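Local coordinates for beta-lactamase (Sphaerobacter thermophilus, PDB 4EWF), which probably hydrolyses beta-lactams to substituted beta-amino acids, as a member of the class A beta-lactamase family, at residues D128-V133 / S142-K147. Sequence-based numbering, arbitrary orientation.
Sequences DAVNDV and SNLSRK
In the helical part of this class A beta-lactamase fold, the Asn131 side chain on helix 127-136 pairs with the backbone of Leu144 in the extended loop that follows the helix. The side-chain amide bonds both the backbone N-H and the C=O of Leu144. Its OD1 accepts Leu144 N at 3.0 Å, with a nearly straight N-H...O angle of 168°. Its ND2 donates to Leu144 O at 2.8 Å, and that oxygen lies close to the amide plane. The two bonds together fix the rotation of the amide and are consistent with the modelled placing of OD1 and ND2. Asn131 OD1 has a second donor, a water at 2.7 Å, which also donates to Ser142 O and so links the helix to the loop two residues before Leu144. Asn143 CA comes within 3.4 Å of Asn131 OD1.

Beside this pair, at the preceding helix residue, the contact becomes apolar. With chi1 at 173°, the Leu144 side chain extends away from its own N-H, and its CD2 methyl meets both methyls of Val130, CG1 at 3.8 Å and CG2 at 3.9 Å.

Within the loop, Asn143 ND2 donates to Ser145 OG at 2.8 Å. Val130 further touches Leu58 of helix 55-67 and Val125 of helix 115-125. Leu144 reaches Ile122 of helix 115-125 and Val54. Asn143 also bonds Glu159 O and the backbone of Trp161, which joins the loop to strand 161-162.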
loop_
_atom_site.group_PDB
_atom_site.type_symbol
_atom_site.label_atom_id
_atom_site.label_comp_id
_atom_site.label_asym_id
_atom_site.label_seq_id
_atom_site.Cartn_x
_atom_site.Cartn_y
_atom_site.Cartn_z
ATOM N N ASP A 128 12.351 13.352 6.151
ATOM C CA ASP A 128 11.777 13.819 7.406
ATOM C C ASP A 128 10.294 14.099 7.274
ATOM O O ASP A 128 9.513 13.790 8.185
ATOM C CB ASP A 128 12.517 15.059 7.908
ATOM C CG ASP A 128 13.843 14.711 8.557
ATOM O OD1 ASP A 128 14.876 14.718 7.852
ATOM O OD2 ASP A 128 13.849 14.425 9.774
ATOM N N ALA A 129 9.908 14.678 6.140
ATOM C CA ALA A 129 8.502 14.993 5.899
ATOM C C ALA A 129 7.654 13.720 5.834
ATOM O O ALA A 129 6.513 13.706 6.283
ATOM C CB ALA A 129 8.340 15.826 4.628
ATOM N N VAL A 130 8.209 12.642 5.294
ATOM C CA VAL A 130 7.455 11.390 5.225
ATOM C C VAL A 130 7.335 10.770 6.630
ATOM O O VAL A 130 6.260 10.347 7.053
ATOM C CB VAL A 130 8.098 10.394 4.246
ATOM C CG1 VAL A 130 7.280 9.110 4.167
ATOM C CG2 VAL A 130 8.225 11.030 2.854
ATOM N N ASN A 131 8.431 10.765 7.371
ATOM C CA ASN A 131 8.392 10.276 8.748
ATOM C C ASN A 131 7.522 11.136 9.671
ATOM O O ASN A 131 6.878 10.615 10.589
ATOM C CB ASN A 131 9.808 10.072 9.288
ATOM C CG ASN A 131 10.500 8.864 8.630
ATOM O OD1 ASN A 131 9.993 7.752 8.684
ATOM N ND2 ASN A 131 11.628 9.101 7.977
ATOM N N ASP A 132 7.470 12.440 9.406
ATOM C CA ASP A 132 6.523 13.302 10.107
ATOM C C ASP A 132 5.087 12.846 9.837
ATOM O O ASP A 132 4.260 12.810 10.749
ATOM C CB ASP A 132 6.709 14.776 9.720
ATOM C CG ASP A 132 8.009 15.369 10.264
ATOM O OD1 ASP A 132 8.588 14.777 11.202
ATOM O OD2 ASP A 132 8.451 16.432 9.764
ATOM N N VAL A 133 4.782 12.483 8.594
ATOM C CA VAL A 133 3.438 11.980 8.281
ATOM C C VAL A 133 3.145 10.720 9.082
ATOM O O VAL A 133 2.089 10.574 9.723
ATOM C CB VAL A 133 3.281 11.640 6.791
ATOM C CG1 VAL A 133 2.082 10.714 6.575
ATOM C CG2 VAL A 133 3.149 12.915 5.962
ATOM N N SER A 142 6.606 2.114 12.001
ATOM C CA SER A 142 6.894 2.180 10.578
ATOM C C SER A 142 7.828 3.350 10.258
ATOM O O SER A 142 7.923 4.301 11.029
ATOM C CB SER A 142 5.594 2.330 9.791
ATOM O OG SER A 142 4.739 1.222 10.033
ATOM N N ASN A 143 8.483 3.303 9.098
ATOM C CA ASN A 143 9.417 4.375 8.757
ATOM C C ASN A 143 9.768 4.352 7.273
ATOM O O ASN A 143 9.587 3.332 6.593
ATOM C CB ASN A 143 10.706 4.216 9.574
ATOM C CG ASN A 143 11.507 2.971 9.157
ATOM O OD1 ASN A 143 11.068 1.841 9.375
ATOM N ND2 ASN A 143 12.671 3.183 8.528
ATOM N N LEU A 144 10.264 5.484 6.785
ATOM C CA LEU A 144 10.951 5.540 5.503
ATOM C C LEU A 144 12.363 6.061 5.766
ATOM O O LEU A 144 12.545 7.199 6.197
ATOM C CB LEU A 144 10.221 6.473 4.531
ATOM C CG LEU A 144 10.978 6.703 3.219
ATOM C CD1 LEU A 144 11.025 5.408 2.440
ATOM C CD2 LEU A 144 10.319 7.795 2.395
ATOM N N SER A 145 13.365 5.221 5.535
ATOM C CA SER A 145 14.741 5.589 5.831
ATOM C C SER A 145 15.652 5.255 4.658
ATOM O O SER A 145 16.825 5.596 4.664
ATOM C CB SER A 145 15.224 4.877 7.105
ATOM O OG SER A 145 14.454 5.292 8.235
ATOM N N ARG A 146 15.093 4.606 3.636
ATOM C CA ARG A 146 15.881 4.072 2.517
ATOM C C ARG A 146 15.168 4.293 1.171
ATOM O O ARG A 146 14.002 3.906 1.016
ATOM C CB ARG A 146 16.129 2.575 2.764
ATOM C CG ARG A 146 16.798 1.775 1.643
ATOM C CD ARG A 146 16.916 0.304 2.072
ATOM N NE ARG A 146 17.041 -0.641 0.961
ATOM C CZ ARG A 146 18.195 -1.139 0.537
ATOM N NH1 ARG A 146 19.328 -0.776 1.124
ATOM N NH2 ARG A 146 18.217 -1.998 -0.475
ATOM N N LYS A 147 15.856 4.916 0.207
ATOM C CA LYS A 147 15.295 5.108 -1.131
ATOM C C LYS A 147 15.063 3.752 -1.775
ATOM O O LYS A 147 15.545 2.722 -1.281
ATOM C CB LYS A 147 16.260 5.916 -2.014
ATOM C CG LYS A 147 16.178 7.435 -1.836
ATOM C CD LYS A 147 17.055 8.143 -2.866
ATOM C CE LYS A 147 16.822 9.646 -2.910
ATOM N NZ LYS A 147 17.868 10.323 -3.760
HETATM O O HOH W 1 9.025 6.915 11.062
#